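Local structure of thymidylate synthase thyX (Helicobacter pylori, 3N3Y) at residues R173-Q176 with N177-L181. The protein probably catalyses the reductive methylation of dUMP to dTMP, with methylenetetrahydrofolate as methyl donor and NADPH and the reduced flavin FADH2 as reductant. Numbering follows the deposited sequence.
With FAD (flavin-adenine dinucleotide), chain K.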
loop_
_atom_site.group_PDB
_atom_site.type_symbol
_atom_site.label_atom_id
_atom_site.label_comp_id
_atom_site.label_asym_id
_atom_site.label_seq_id
_atom_site.Cartn_x
_atom_site.Cartn_y
_atom_site.Cartn_z
ATOM N N ARG A 173 -8.626 -6.665 8.144
ATOM C CA ARG A 173 -8.567 -7.315 6.847
ATOM C C ARG A 173 -7.175 -7.884 6.556
ATOM O O ARG A 173 -7.031 -8.982 6.018
ATOM C CB ARG A 173 -8.960 -6.331 5.764
ATOM C CG ARG A 173 -8.995 -6.918 4.364
ATOM C CD ARG A 173 -9.369 -5.837 3.350
ATOM N NE ARG A 173 -9.716 -6.413 2.061
ATOM C CZ ARG A 173 -9.747 -5.739 0.915
ATOM N NH1 ARG A 173 -9.434 -4.446 0.891
ATOM N NH2 ARG A 173 -10.082 -6.363 -0.212
ATOM N N SER A 174 -6.143 -7.124 6.890
ATOM C CA SER A 174 -4.783 -7.605 6.684
ATOM C C SER A 174 -4.476 -8.711 7.683
ATOM O O SER A 174 -3.844 -9.706 7.339
ATOM C CB SER A 174 -3.769 -6.473 6.825
ATOM O OG SER A 174 -2.498 -6.912 6.385
ATOM N N LEU A 175 -4.940 -8.540 8.914
ATOM C CA LEU A 175 -4.757 -9.576 9.932
ATOM C C LEU A 175 -5.373 -10.897 9.496
ATOM O O LEU A 175 -4.787 -11.949 9.733
ATOM C CB LEU A 175 -5.308 -9.151 11.295
ATOM C CG LEU A 175 -5.077 -10.131 12.449
ATOM C CD1 LEU A 175 -3.594 -10.514 12.600
ATOM C CD2 LEU A 175 -5.590 -9.525 13.737
ATOM N N GLN A 176 -6.528 -10.852 8.831
ATOM C CA GLN A 176 -7.122 -12.098 8.335
ATOM C C GLN A 176 -6.191 -12.793 7.358
ATOM O O GLN A 176 -6.012 -13.998 7.440
ATOM C CB GLN A 176 -8.473 -11.874 7.649
ATOM C CG GLN A 176 -9.609 -11.534 8.585
ATOM C CD GLN A 176 -10.947 -11.466 7.850
ATOM O OE1 GLN A 176 -12.005 -11.719 8.432
ATOM N NE2 GLN A 176 -10.900 -11.138 6.567
ATOM N N ASN A 177 -5.648 -12.027 6.405
ATOM C CA ASN A 177 -4.694 -12.534 5.424
ATOM C C ASN A 177 -3.492 -13.188 6.138
ATOM O O ASN A 177 -3.191 -14.351 5.915
ATOM C CB ASN A 177 -4.253 -11.396 4.468
ATOM C CG ASN A 177 -3.292 -11.876 3.344
ATOM O OD1 ASN A 177 -3.594 -12.808 2.590
ATOM N ND2 ASN A 177 -2.133 -11.225 3.242
ATOM N N LEU A 178 -2.840 -12.433 7.019
ATOM C CA LEU A 178 -1.741 -12.940 7.831
ATOM C C LEU A 178 -2.068 -14.290 8.490
ATOM O O LEU A 178 -1.315 -15.256 8.331
ATOM C CB LEU A 178 -1.343 -11.915 8.900
ATOM C CG LEU A 178 -0.137 -12.269 9.783
ATOM C CD1 LEU A 178 1.056 -12.638 8.923
ATOM C CD2 LEU A 178 0.235 -11.113 10.718
ATOM N N LEU A 179 -3.186 -14.349 9.217
ATOM C CA LEU A 179 -3.571 -15.556 9.944
ATOM C C LEU A 179 -3.758 -16.740 9.017
ATOM O O LEU A 179 -3.333 -17.850 9.333
ATOM C CB LEU A 179 -4.832 -15.340 10.766
ATOM C CG LEU A 179 -4.717 -14.322 11.897
ATOM C CD1 LEU A 179 -6.017 -14.261 12.676
ATOM C CD2 LEU A 179 -3.575 -14.664 12.816
ATOM N N THR A 180 -4.363 -16.503 7.863
ATOM C CA THR A 180 -4.552 -17.563 6.882
ATOM C C THR A 180 -3.229 -18.116 6.334
ATOM O O THR A 180 -3.011 -19.326 6.332
ATOM C CB THR A 180 -5.426 -17.077 5.719
ATOM O OG1 THR A 180 -6.677 -16.632 6.242
ATOM C CG2 THR A 180 -5.673 -18.194 4.703
ATOM N N LEU A 181 -2.355 -17.228 5.865
ATOM C CA LEU A 181 -1.076 -17.638 5.270
ATOM C C LEU A 181 -0.134 -18.319 6.280
ATOM O O LEU A 181 0.580 -19.255 5.933
ATOM C CB LEU A 181 -0.367 -16.433 4.622
ATOM C CG LEU A 181 -0.910 -15.875 3.296
ATOM C CD1 LEU A 181 -0.429 -14.460 3.031
ATOM C CD2 LEU A 181 -0.548 -16.776 2.120
HETATM P PA FAD K . -7.238 -2.440 -3.895
HETATM O O1A FAD K . -6.573 -2.227 -5.238
HETATM O O2A FAD K . -7.502 -1.160 -3.135
HETATM O O5B FAD K . -6.323 -3.394 -3.001
HETATM C C5B FAD K . -5.783 -4.571 -3.559
HETATM C C4B FAD K . -5.605 -5.558 -2.420
HETATM O O4B FAD K . -4.683 -5.013 -1.493
HETATM C C3B FAD K . -6.915 -5.748 -1.654
HETATM O O3B FAD K . -7.664 -6.829 -2.158
HETATM C C2B FAD K . -6.455 -5.963 -0.229
HETATM O O2B FAD K . -6.072 -7.304 -0.062
HETATM C C1B FAD K . -5.157 -5.190 -0.174
HETATM N N9A FAD K . -5.241 -3.878 0.490
HETATM C C8A FAD K . -5.073 -2.643 -0.087
HETATM N N7A FAD K . -5.191 -1.709 0.882
HETATM C C5A FAD K . -5.436 -2.337 2.062
HETATM C C6A FAD K . -5.651 -1.877 3.357
HETATM N N6A FAD K . -5.443 -0.598 3.662
HETATM N N1A FAD K . -5.876 -2.787 4.367
HETATM C C2A FAD K . -5.903 -4.136 4.098
HETATM N N3A FAD K . -5.703 -4.585 2.816
HETATM C C4A FAD K . -5.465 -3.699 1.826
HETATM N N1 FAD K . -17.131 0.849 -1.633
HETATM C C2 FAD K . -17.905 1.617 -0.783
HETATM O O2 FAD K . -17.388 2.421 -0.030
HETATM N N3 FAD K . -19.276 1.484 -0.772
HETATM C C4 FAD K . -19.896 0.588 -1.610
HETATM O O4 FAD K . -21.115 0.491 -1.570
HETATM C C4X FAD K . -19.138 -0.193 -2.481
HETATM N N5 FAD K . -19.760 -1.098 -3.326
HETATM C C5X FAD K . -18.981 -1.850 -4.187
HETATM C C6 FAD K . -19.594 -2.755 -5.043
HETATM C C7 FAD K . -18.836 -3.523 -5.913
HETATM C C7M FAD K . -19.519 -4.495 -6.835
HETATM C C8 FAD K . -17.444 -3.391 -5.922
HETATM C C8M FAD K . -16.622 -4.227 -6.860
HETATM C C9 FAD K . -16.814 -2.491 -5.063
HETATM C C9A FAD K . -17.581 -1.718 -4.190
HETATM N N10 FAD K . -16.966 -0.816 -3.337
HETATM C C10 FAD K . -17.745 -0.055 -2.486
HETATM C "C1'" FAD K . -15.470 -0.614 -3.345
HETATM C "C2'" FAD K . -14.678 -1.667 -2.580
HETATM O "O2'" FAD K . -15.059 -1.661 -1.217
HETATM C "C3'" FAD K . -13.170 -1.410 -2.702
HETATM O "O3'" FAD K . -12.797 -0.185 -2.108
HETATM C "C4'" FAD K . -12.669 -1.443 -4.144
HETATM O "O4'" FAD K . -13.285 -2.512 -4.809
HETATM C "C5'" FAD K . -11.191 -1.769 -4.172
HETATM O "O5'" FAD K . -11.067 -3.135 -3.792
HETATM P P FAD K . -9.709 -3.697 -3.124
HETATM O O1P FAD K . -9.761 -5.206 -3.020
HETATM O O2P FAD K . -9.522 -3.046 -1.782
HETATM O O3P FAD K . -8.567 -3.314 -4.197
HETATM O O HOH W 1 -1.008 -9.477 5.310
#
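Gln176 and Thr180, one turn apart on a single helix, meet at the carbonyl oxygen of the first. Gln176 O accepts both Thr180 N and, at 3.0 Å, Thr180 OG1, and the two donors come from opposite faces of the carbonyl plane. The hydroxyl reaches back because OG1 lies beside its own backbone N (chi1 -58°), so the Thr180 side chain gives its proton to the turn before it. On the buried flank Leu175 CD1 lies 4.0 Å from Leu179 CG, the two side chains crossing at a slant, while Leu178 CD2 is slightly farther from the same methyl. The backbone bonds of the same turns run from Leu178 N to Ser174 O, 2.9 Å, and from Leu179 N to Leu175 O; that from Asn177 N to Arg173 O is weak.

On another flank, a water gives a proton to Ser174 OG and accepts one from Asn177 ND2, at 2.9 Å from the latter. Ser174 OG also bonds to Ile85 O, and Asn177 ND2 to a phosphate oxygen of a second FAD. Arg173 extends from the helix start toward the first FAD: NH1 meets O2P at 3.0 Å, nearly straight at 176°, and NH2 meets O1P. This two-pronged grip on one phosphate puts phosphorus in the guanidinium plane, at its edge, while ribose C2B sits 3.4 Å above the plane, over its centre. NH1 also forms a salt bridge with Glu61, a carboxylate partner besides the phosphate that is likely to fix the turn of the guanidinium.

Helix 172-182 thus serves two cofactors, in keeping with FAD sites shared between subunits. It follows directly on strand 163-171; Leu175 and Leu178 pack on Ile170 of that strand, Leu178 and Leu179 against helix 189-201, and Asn177 and Leu181 against Phe54 of a neighbouring subunit.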